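Local coordinates for ribulose bisphosphate carboxylase (Hyperthermus butylicus DSM 5456, PDB 6HUN), which probably catalyses the addition of carbon dioxide and water to ribulose 1,5-bisphosphate, giving two molecules of 3-phosphoglycerate, in an archaeal route of AMP breakdown, at residues 45-50 / 60-65; 121-126 / 135-140; 125-130 / 308-313; 300-305 / 313-318. All blocks are in the same frame, centred on the assembly; numbering follows the deposited sequence.

Contact 1. Residues 45-50 / 60-65; sequences FRVTPA and GRIAAE
Ile-62 sends its two branches to two different neighbours on the strand at 45-50. The shorter branch, the methyl CG2, goes to Phe-45: it lies over one face of the ring, 4.1 Å from the centroid, and only 23° off the ring normal. That is a CH-pi contact, displaced toward the rim, which is why the nearest ring atom is Phe-45 CE2, 3.8 Å from Ile-62 CG2. The isoleucine and the phenylalanine lie alongside one another with their ends pointing opposite ways.

The longer branch meets Val-47 tip to tip. Ile-62 is nearly straight from CA to its end (chi2 166°), which carries CD1 out from the helix until it stands 3.6 Å from Val-47 CG2. The other valine methyl, Val-47 CG1, comes to 3.9 Å from the same Ile-62 CD1, and the isoleucine end therefore touches both prongs of the fork.

Phe-45 and Val-47 are two positions apart on strand 41-49, so they point to the same side of the sheet, and helix 55-65 lies against that side. Leu-135 and Val-137 of the adjacent strand 132-141 also touch the Phe-45 side chain, and Ile-62 rests on Leu-135 as well. One turn further along the helix the surroundings change, since Glu-65 forms a salt bridge with Lys-179 of the second subunit.

Across the contact itself everything is hydrocarbon or ring face. With backbones 9.3 Å apart at Val-47 CA and Ile-62 CA, helix and strand are held here by shape and dispersion, with all three touching residues buried from water.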
# COMPACT_ATOMS: atom_id res chain seq x y z
N PHE A 45 11.54 -16.03 -2.24
CA PHE A 45 11.58 -14.93 -3.20
C PHE A 45 11.83 -15.52 -4.57
O PHE A 45 12.61 -16.47 -4.70
CB PHE A 45 12.72 -13.93 -2.91
CG PHE A 45 12.64 -13.25 -1.57
CD1 PHE A 45 11.76 -12.19 -1.35
CD2 PHE A 45 13.52 -13.58 -0.56
CE1 PHE A 45 11.76 -11.53 -0.09
CE2 PHE A 45 13.49 -12.97 0.65
CZ PHE A 45 12.59 -11.93 0.90
N ARG A 46 11.24 -14.93 -5.60
CA ARG A 46 11.62 -15.24 -6.97
C ARG A 46 12.48 -14.09 -7.48
O ARG A 46 12.00 -12.95 -7.59
CB ARG A 46 10.37 -15.45 -7.83
CG ARG A 46 10.78 -15.76 -9.29
CD ARG A 46 9.49 -16.05 -10.13
NE ARG A 46 9.85 -16.56 -11.46
CZ ARG A 46 8.96 -17.11 -12.29
NH1 ARG A 46 7.68 -17.19 -11.92
NH2 ARG A 46 9.35 -17.59 -13.49
N VAL A 47 13.76 -14.35 -7.74
CA VAL A 47 14.78 -13.32 -7.90
C VAL A 47 15.31 -13.40 -9.31
O VAL A 47 15.77 -14.47 -9.75
CB VAL A 47 15.95 -13.50 -6.90
CG1 VAL A 47 17.00 -12.39 -7.05
CG2 VAL A 47 15.42 -13.63 -5.43
N THR A 48 15.25 -12.27 -10.01
CA THR A 48 15.90 -12.08 -11.30
C THR A 48 17.06 -11.09 -11.12
O THR A 48 16.84 -9.86 -11.02
CB THR A 48 14.92 -11.56 -12.35
OG1 THR A 48 13.80 -12.45 -12.46
CG2 THR A 48 15.63 -11.44 -13.71
N PRO A 49 18.28 -11.57 -11.02
CA PRO A 49 19.41 -10.66 -10.81
C PRO A 49 19.57 -9.75 -12.01
O PRO A 49 19.26 -10.12 -13.14
CB PRO A 49 20.61 -11.61 -10.67
CG PRO A 49 19.99 -12.99 -10.45
CD PRO A 49 18.71 -12.98 -11.19
N ALA A 50 20.08 -8.56 -11.74
CA ALA A 50 20.37 -7.62 -12.81
C ALA A 50 21.51 -8.16 -13.66
O ALA A 50 22.17 -9.14 -13.31
CB ALA A 50 20.74 -6.24 -12.23
N GLY A 60 22.46 -12.51 -1.22
CA GLY A 60 23.03 -11.94 -0.01
C GLY A 60 22.67 -10.49 0.17
O GLY A 60 22.48 -10.01 1.29
N ARG A 61 22.54 -9.76 -0.94
CA ARG A 61 22.09 -8.37 -0.83
C ARG A 61 20.67 -8.30 -0.34
O ARG A 61 20.36 -7.44 0.48
CB ARG A 61 22.22 -7.66 -2.17
CG ARG A 61 23.66 -7.24 -2.51
CD ARG A 61 23.75 -6.90 -3.97
NE ARG A 61 25.13 -6.72 -4.36
CZ ARG A 61 25.70 -5.52 -4.48
NH1 ARG A 61 24.97 -4.44 -4.24
NH2 ARG A 61 26.99 -5.42 -4.82
N ILE A 62 19.79 -9.19 -0.83
CA ILE A 62 18.42 -9.24 -0.33
C ILE A 62 18.41 -9.56 1.16
O ILE A 62 17.75 -8.89 1.95
CB ILE A 62 17.58 -10.26 -1.12
CG1 ILE A 62 17.35 -9.80 -2.58
CG2 ILE A 62 16.21 -10.52 -0.41
CD1 ILE A 62 16.82 -10.97 -3.44
N ALA A 63 19.17 -10.58 1.57
CA ALA A 63 19.18 -10.97 2.99
C ALA A 63 19.69 -9.83 3.88
O ALA A 63 19.13 -9.59 4.95
CB ALA A 63 20.02 -12.24 3.20
N ALA A 64 20.75 -9.14 3.45
CA ALA A 64 21.30 -8.03 4.24
C ALA A 64 20.34 -6.86 4.30
O ALA A 64 20.09 -6.28 5.36
CB ALA A 64 22.64 -7.58 3.65
N GLU A 65 19.81 -6.47 3.15
CA GLU A 65 18.95 -5.29 3.12
C GLU A 65 17.66 -5.51 3.90
O GLU A 65 17.13 -4.56 4.48
CB GLU A 65 18.67 -4.90 1.67
CG GLU A 65 17.61 -3.76 1.46
CD GLU A 65 18.05 -2.40 1.99
OE1 GLU A 65 17.20 -1.64 2.48
OE2 GLU A 65 19.26 -2.09 1.91

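Contact 2. Residues 121-126 / 135-140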
# COMPACT_ATOMS: atom_id res chain seq x y z
N SER A 121 10.40 -4.62 6.29
CA SER A 121 11.58 -5.50 6.16
C SER A 121 11.48 -6.33 4.88
O SER A 121 12.25 -6.15 3.93
CB SER A 121 11.63 -6.45 7.35
OG SER A 121 12.21 -5.73 8.46
N ILE A 122 10.51 -7.21 4.85
CA ILE A 122 10.42 -8.23 3.79
C ILE A 122 9.74 -7.70 2.54
O ILE A 122 9.95 -8.27 1.44
CB ILE A 122 9.73 -9.45 4.39
CG1 ILE A 122 10.74 -10.11 5.38
CG2 ILE A 122 9.32 -10.49 3.35
CD1 ILE A 122 10.16 -11.27 6.09
N LEU A 123 8.93 -6.64 2.66
CA LEU A 123 8.31 -6.00 1.49
C LEU A 123 8.84 -4.60 1.28
O LEU A 123 8.12 -3.74 0.74
CB LEU A 123 6.76 -5.93 1.60
CG LEU A 123 6.15 -7.29 1.95
CD1 LEU A 123 4.59 -7.11 2.05
CD2 LEU A 123 6.52 -8.34 0.89
N GLY A 124 10.09 -4.32 1.64
CA GLY A 124 10.46 -2.91 1.68
C GLY A 124 11.45 -2.50 0.60
O GLY A 124 11.16 -2.61 -0.60
N ASN A 125 12.64 -2.04 1.00
CA ASN A 125 13.57 -1.49 0.02
C ASN A 125 14.11 -2.53 -0.97
O ASN A 125 14.73 -2.14 -1.98
CB ASN A 125 14.79 -0.90 0.75
CG ASN A 125 14.51 0.44 1.39
OD1 ASN A 125 13.51 1.08 1.08
ND2 ASN A 125 15.41 0.87 2.28
N ILE A 126 14.04 -3.81 -0.60
CA ILE A 126 14.63 -4.83 -1.48
C ILE A 126 14.06 -4.75 -2.90
O ILE A 126 14.74 -5.10 -3.85
CB ILE A 126 14.46 -6.23 -0.88
CG1 ILE A 126 12.98 -6.55 -0.52
CG2 ILE A 126 15.50 -6.43 0.31
CD1 ILE A 126 12.95 -8.05 0.05
N LEU A 135 11.94 -8.89 -8.35
CA LEU A 135 11.91 -9.53 -7.03
C LEU A 135 10.42 -9.76 -6.76
O LEU A 135 9.64 -8.79 -6.70
CB LEU A 135 12.57 -8.61 -5.98
CG LEU A 135 12.46 -9.26 -4.59
CD1 LEU A 135 13.31 -10.54 -4.57
CD2 LEU A 135 12.95 -8.23 -3.59
N ARG A 136 10.02 -11.03 -6.71
CA ARG A 136 8.66 -11.36 -6.29
C ARG A 136 8.67 -12.09 -4.95
O ARG A 136 9.39 -13.09 -4.76
CB ARG A 136 7.93 -12.24 -7.30
CG ARG A 136 6.48 -11.89 -7.17
CD ARG A 136 5.61 -12.88 -7.38
NE ARG A 136 4.35 -12.35 -7.85
CZ ARG A 136 3.33 -13.16 -8.05
NH1 ARG A 136 2.23 -12.72 -8.58
NH2 ARG A 136 3.54 -14.44 -7.79
N VAL A 137 7.89 -11.60 -4.02
CA VAL A 137 7.81 -12.29 -2.72
C VAL A 137 6.68 -13.29 -2.86
O VAL A 137 5.52 -12.89 -3.00
CB VAL A 137 7.56 -11.33 -1.54
CG1 VAL A 137 7.75 -12.16 -0.25
CG2 VAL A 137 8.62 -10.21 -1.58
N GLU A 138 7.02 -14.58 -2.85
CA GLU A 138 6.01 -15.59 -3.16
C GLU A 138 5.23 -16.05 -1.92
O GLU A 138 4.01 -16.28 -1.99
CB GLU A 138 6.70 -16.81 -3.81
CG GLU A 138 7.53 -16.53 -5.06
CD GLU A 138 6.68 -16.30 -6.33
OE1 GLU A 138 5.47 -16.01 -6.26
OE2 GLU A 138 7.26 -16.33 -7.43
N ASP A 139 5.92 -16.21 -0.79
CA ASP A 139 5.29 -16.70 0.41
C ASP A 139 6.22 -16.43 1.58
O ASP A 139 7.43 -16.28 1.41
CB ASP A 139 5.01 -18.22 0.30
CG ASP A 139 3.98 -18.71 1.34
OD1 ASP A 139 3.43 -17.85 2.09
OD2 ASP A 139 3.68 -19.93 1.32
N VAL A 140 5.65 -16.47 2.78
CA VAL A 140 6.43 -16.29 4.01
C VAL A 140 5.82 -17.22 5.01
O VAL A 140 4.60 -17.23 5.16
CB VAL A 140 6.40 -14.83 4.53
CG1 VAL A 140 7.18 -14.72 5.85
CG2 VAL A 140 7.06 -13.89 3.52
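From Leu-123 to Ile-126 the chain runs antiparallel to the strand at 135-140: Leu-123 CA lies 7.6 Å from Val-137 CA, and Ile-126 CA 7.8 Å from Leu-135 CA. At Leu-123 the chain has just left the helix that ends with Ile-122. On the strand side, Glu-138 and Asp-139 both face Val-44 in a classic beta bulge. With that extra residue, Val-137 and Val-140, three positions apart, both point at segment 121-126.

The tightest fit is between Ile-126 and Leu-135, whose side chains stand nearly perpendicular to each other. Leu-135 CD2 pushes into the isoleucine, 3.5 Å from Ile-126 CG1, which is closer than carbons usually come. Ile-126 CG1 sits between its own backbone N and carbonyl carbon (chi1 53°), and CB, CG1 and CD1 all border that one methyl.

Leu-123 reaches the strand with its end, CD2 lying 3.7 Å from Val-137 CG2 as the two side chains cross obliquely. The same valine methyl lies 3.8 Å from Ile-122 O, a buried carbonyl that has no polar partner in the model. Ile-122 CG2 closes the row at 4.1 Å from Val-140 CG2.

Ile-62 of helix 55-65 touches both Ile-126 and Leu-135, and Leu-314 lies on both valines. A strand-helix-strand-strand-helix-strand order, with the sheet strands arranged 2-3-1-4, marks the ferredoxin-like fold of the Rubisco N-terminal domain; here the end of its second helix and the loop that follows fold back against its fourth strand.

Contact 3. Residues 125-130 / 308-313; sequences NIFGMK and HGVSMF
Phe-127 O has a partner in each subunit. Arg-304 NH1 of the second subunit gives it a hydrogen bond, and within the chain the edge of the His-308 ring comes up to it, His-308 CE1 lying 3.5 Å from Phe-127 O with the oxygen near the imidazole plane. The histidine is fixed at both nitrogens: ND1 bonds to the backbone N of Leu-135, and NE2 to the carbonyl O of Ala-300 of the second subunit.

With His-308 held in this way, its face takes the edge of Phe-127. The pair is edge-to-face, with centroids 5.5 Å apart and planes at 67°, and Phe-127 CD1 lies 4.0 Å from His-308 CE1. Further round the phenyl edge, Gly-309 O stands near the ring plane, 3.2 Å from Phe-127 CE1, where the weakly positive ring hydrogens would be expected to suit a carbonyl oxygen.

Strand 309-310 belongs by sequence to the barrel domain, in the excursion between the fifth barrel strand and helix 312-322, yet it adds itself in parallel to strand 132-141 at the margin of the N-terminal sheet. Gly-309 bonds to Leu-135 and Val-137 there, at backbone angles (phi 131°) that a side chain would hardly tolerate.

Beyond the glycine, Phe-127 CZ comes within 3.8 Å of Val-310 CG2. One residue on, Ser-311 takes the N-cap position of helix 312-322: its OG bonds to Leu-314 N and also to Glu-138 O of the N-terminal sheet.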
# COMPACT_ATOMS: atom_id res chain seq x y z
N ASN A 125 12.64 -2.04 1.00
CA ASN A 125 13.57 -1.49 0.02
C ASN A 125 14.11 -2.53 -0.97
O ASN A 125 14.73 -2.14 -1.98
CB ASN A 125 14.79 -0.90 0.75
CG ASN A 125 14.51 0.44 1.39
OD1 ASN A 125 13.51 1.08 1.08
ND2 ASN A 125 15.41 0.87 2.28
N ILE A 126 14.04 -3.81 -0.60
CA ILE A 126 14.63 -4.83 -1.48
C ILE A 126 14.06 -4.75 -2.90
O ILE A 126 14.74 -5.10 -3.85
CB ILE A 126 14.46 -6.23 -0.88
CG1 ILE A 126 12.98 -6.55 -0.52
CG2 ILE A 126 15.50 -6.43 0.31
CD1 ILE A 126 12.95 -8.05 0.05
N PHE A 127 12.84 -4.22 -3.07
CA PHE A 127 12.26 -4.22 -4.40
C PHE A 127 12.96 -3.24 -5.32
O PHE A 127 12.83 -3.36 -6.55
CB PHE A 127 10.81 -3.76 -4.36
CG PHE A 127 9.84 -4.80 -3.86
CD1 PHE A 127 9.60 -5.99 -4.59
CD2 PHE A 127 9.18 -4.58 -2.65
CE1 PHE A 127 8.68 -6.93 -4.14
CE2 PHE A 127 8.26 -5.52 -2.15
CZ PHE A 127 8.00 -6.71 -2.95
N GLY A 128 13.58 -2.18 -4.76
CA GLY A 128 14.22 -1.20 -5.63
C GLY A 128 15.73 -1.29 -5.74
O GLY A 128 16.36 -0.37 -6.25
N MET A 129 16.34 -2.37 -5.28
CA MET A 129 17.80 -2.43 -5.30
C MET A 129 18.31 -2.57 -6.74
O MET A 129 17.72 -3.28 -7.55
CB MET A 129 18.29 -3.61 -4.43
CG MET A 129 17.99 -3.44 -2.92
SD MET A 129 18.70 -4.82 -1.97
CE MET A 129 18.09 -6.19 -2.90
N LYS A 130 19.44 -1.90 -7.06
CA LYS A 130 19.98 -1.94 -8.42
C LYS A 130 20.44 -3.34 -8.85
O LYS A 130 20.47 -3.65 -10.06
CB LYS A 130 21.17 -0.98 -8.55
CG LYS A 130 20.98 0.48 -8.12
CD LYS A 130 22.38 1.09 -7.84
CE LYS A 130 23.42 0.43 -8.78
NZ LYS A 130 24.85 0.47 -8.32
N HIS A 308 7.78 -9.90 -10.44
CA HIS A 308 8.06 -8.74 -9.56
C HIS A 308 6.86 -8.34 -8.77
O HIS A 308 5.80 -8.05 -9.34
CB HIS A 308 8.53 -7.54 -10.39
CG HIS A 308 9.06 -6.42 -9.54
ND1 HIS A 308 10.34 -6.44 -9.03
CD2 HIS A 308 8.48 -5.24 -9.13
CE1 HIS A 308 10.56 -5.29 -8.38
NE2 HIS A 308 9.44 -4.56 -8.40
N GLY A 309 7.00 -8.23 -7.45
CA GLY A 309 5.83 -7.74 -6.70
C GLY A 309 5.59 -8.70 -5.54
O GLY A 309 6.55 -9.21 -4.96
N VAL A 310 4.34 -8.90 -5.20
CA VAL A 310 3.94 -9.77 -4.06
C VAL A 310 2.86 -10.71 -4.59
O VAL A 310 1.94 -10.26 -5.28
CB VAL A 310 3.36 -8.96 -2.90
CG1 VAL A 310 3.10 -9.94 -1.68
CG2 VAL A 310 4.35 -7.80 -2.46
N SER A 311 2.93 -12.00 -4.26
CA SER A 311 1.86 -12.88 -4.71
C SER A 311 0.57 -12.55 -3.98
O SER A 311 0.57 -12.10 -2.82
CB SER A 311 2.22 -14.36 -4.46
OG SER A 311 2.26 -14.52 -3.04
N MET A 312 -0.57 -12.74 -4.67
CA MET A 312 -1.83 -12.52 -3.99
C MET A 312 -1.98 -13.52 -2.84
O MET A 312 -2.64 -13.24 -1.84
CB MET A 312 -3.01 -12.69 -4.99
CG MET A 312 -4.42 -12.55 -4.28
SD MET A 312 -4.66 -10.79 -3.74
CE MET A 312 -5.53 -11.10 -2.17
N PHE A 313 -1.38 -14.70 -3.00
CA PHE A 313 -1.35 -15.69 -1.92
C PHE A 313 -0.86 -15.05 -0.62
O PHE A 313 -1.48 -15.20 0.43
CB PHE A 313 -0.47 -16.86 -2.37
CG PHE A 313 -0.41 -18.03 -1.37
CD1 PHE A 313 0.48 -17.98 -0.30
CD2 PHE A 313 -1.22 -19.18 -1.56
CE1 PHE A 313 0.60 -19.11 0.61
CE2 PHE A 313 -1.12 -20.24 -0.67
CZ PHE A 313 -0.23 -20.21 0.41

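Contact 4. Residues 300-305 / 313-318; sequences AAFTRN and FLVAKL
Val-315 puts one methyl, CG2, against two side chains of segment 300-305. Its first neighbour is the Phe-302 ring, which it meets at the edge and near the plane, with Val-315 CG2 3.8 Å from Phe-302 CE1. The second is Thr-303, whose methyl CG2 lies 4.0 Å from Val-315 CG2.

The threonine divides its two branches by character. Its CG2 lies anti to the carbonyl carbon and turns to the valine, while OG1 (chi1 67°) bonds to His-299 ND1. The CB of Phe-302 does not point at the helix; it is CE1, well out on the ring, that reaches Val-315.

Phe-302 also bonds through its backbone to Val-310, whose side chain touches both Phe-302 and Val-315, so the short strand 309-310 completes the cluster. Phe-298 of the second subunit meets the Phe-302 ring edge-to-face. The Val-315 side chain is about 5 Å from that of Arg-296, a predicted substrate-binding residue.

Only 77 Å² is buried here, and the link between helix 312-322 and segment 300-305 is correspondingly light: methyl groups and a ring edge meet, while the hydroxyl of Thr-303 is spent on His-299.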
# COMPACT_ATOMS: atom_id res chain seq x y z
N ALA A 300 -3.72 -5.28 -7.64
CA ALA A 300 -3.23 -5.73 -8.93
C ALA A 300 -2.14 -4.81 -9.51
O ALA A 300 -1.55 -5.14 -10.56
CB ALA A 300 -4.35 -5.86 -9.99
N ALA A 301 -1.84 -3.70 -8.81
CA ALA A 301 -0.67 -2.92 -9.20
C ALA A 301 0.62 -3.68 -8.93
O ALA A 301 1.67 -3.37 -9.51
CB ALA A 301 -0.65 -1.58 -8.40
N PHE A 302 0.56 -4.63 -8.00
CA PHE A 302 1.78 -5.35 -7.69
C PHE A 302 1.64 -6.87 -7.59
O PHE A 302 2.64 -7.52 -7.36
CB PHE A 302 2.40 -4.81 -6.38
CG PHE A 302 1.50 -4.90 -5.16
CD1 PHE A 302 1.47 -6.10 -4.35
CD2 PHE A 302 0.69 -3.84 -4.81
CE1 PHE A 302 0.63 -6.16 -3.16
CE2 PHE A 302 -0.16 -3.90 -3.66
CZ PHE A 302 -0.19 -5.03 -2.84
N THR A 303 0.41 -7.45 -7.72
CA THR A 303 0.31 -8.92 -7.65
C THR A 303 0.18 -9.57 -9.03
O THR A 303 0.18 -10.82 -9.13
CB THR A 303 -0.94 -9.33 -6.83
OG1 THR A 303 -2.08 -8.92 -7.60
CG2 THR A 303 -0.95 -8.80 -5.38
N ARG A 304 0.16 -8.81 -10.13
CA ARG A 304 -0.02 -9.42 -11.46
C ARG A 304 1.26 -9.98 -12.08
O ARG A 304 1.21 -10.96 -12.80
CB ARG A 304 -0.63 -8.38 -12.42
CG ARG A 304 -2.12 -8.29 -12.19
CD ARG A 304 -2.87 -7.41 -13.28
NE ARG A 304 -2.96 -8.01 -14.58
CZ ARG A 304 -3.76 -7.55 -15.54
NH1 ARG A 304 -4.56 -6.52 -15.27
NH2 ARG A 304 -3.82 -8.15 -16.71
N ASN A 305 2.42 -9.35 -11.90
CA ASN A 305 3.63 -9.68 -12.65
C ASN A 305 4.28 -10.87 -11.96
O ASN A 305 4.71 -10.75 -10.81
CB ASN A 305 4.57 -8.45 -12.60
CG ASN A 305 5.80 -8.63 -13.39
OD1 ASN A 305 6.19 -9.76 -13.75
ND2 ASN A 305 6.44 -7.48 -13.70
N PHE A 313 -1.38 -14.70 -3.00
CA PHE A 313 -1.35 -15.69 -1.92
C PHE A 313 -0.86 -15.05 -0.62
O PHE A 313 -1.48 -15.20 0.43
CB PHE A 313 -0.47 -16.86 -2.37
CG PHE A 313 -0.41 -18.03 -1.37
CD1 PHE A 313 0.48 -17.98 -0.30
CD2 PHE A 313 -1.22 -19.18 -1.56
CE1 PHE A 313 0.60 -19.11 0.61
CE2 PHE A 313 -1.12 -20.24 -0.67
CZ PHE A 313 -0.23 -20.21 0.41
N LEU A 314 0.26 -14.34 -0.67
CA LEU A 314 0.82 -13.78 0.56
C LEU A 314 -0.03 -12.60 1.05
O LEU A 314 -0.21 -12.39 2.26
CB LEU A 314 2.29 -13.42 0.30
CG LEU A 314 3.05 -12.69 1.44
CD1 LEU A 314 3.05 -13.56 2.68
CD2 LEU A 314 4.48 -12.29 1.11
N VAL A 315 -0.57 -11.81 0.12
CA VAL A 315 -1.45 -10.73 0.56
C VAL A 315 -2.63 -11.33 1.34
O VAL A 315 -3.06 -10.78 2.36
CB VAL A 315 -1.94 -9.95 -0.66
CG1 VAL A 315 -3.08 -8.95 -0.27
CG2 VAL A 315 -0.76 -9.24 -1.37
N ALA A 316 -3.20 -12.43 0.84
CA ALA A 316 -4.31 -13.08 1.54
C ALA A 316 -3.90 -13.62 2.91
O ALA A 316 -4.63 -13.48 3.90
CB ALA A 316 -4.91 -14.24 0.68
N LYS A 317 -2.71 -14.21 3.00
CA LYS A 317 -2.22 -14.68 4.29
C LYS A 317 -2.04 -13.52 5.28
O LYS A 317 -2.44 -13.62 6.46
CB LYS A 317 -0.91 -15.43 4.04
CG LYS A 317 -0.14 -15.73 5.26
CD LYS A 317 1.15 -16.43 4.85
CE LYS A 317 1.01 -17.88 5.01
NZ LYS A 317 2.32 -18.61 4.98
N LEU A 318 -1.51 -12.39 4.82
CA LEU A 318 -1.34 -11.25 5.74
C LEU A 318 -2.70 -10.69 6.15
O LEU A 318 -2.88 -10.23 7.26
CB LEU A 318 -0.49 -10.16 5.08
CG LEU A 318 0.98 -10.56 4.77
CD1 LEU A 318 1.63 -9.46 3.87
CD2 LEU A 318 1.76 -10.62 6.02

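All four contacts are largely buried; contacts 1, 2 and 4 are apolar, while contact 3 brings an imidazole and carbonyl oxygens. Contacts 1 and 2 lie in the core of the N-terminal domain and share one sheet: contact 1 sets a helix on strand 41-49, contact 2 a helix end and its following loop on the neighbouring strand 132-141. Contact 3 sets the loop before strand 132-141 against a strand that comes from the catalytic domain and extends that sheet. Contact 4, within the barrel domain, shares helix 312-322 with contact 3 and buries the least area. The Asp-139–Lys-317 salt bridge ties its helix back to contact 2. Contacts 3 and 4 meet the second subunit through reciprocal bonds.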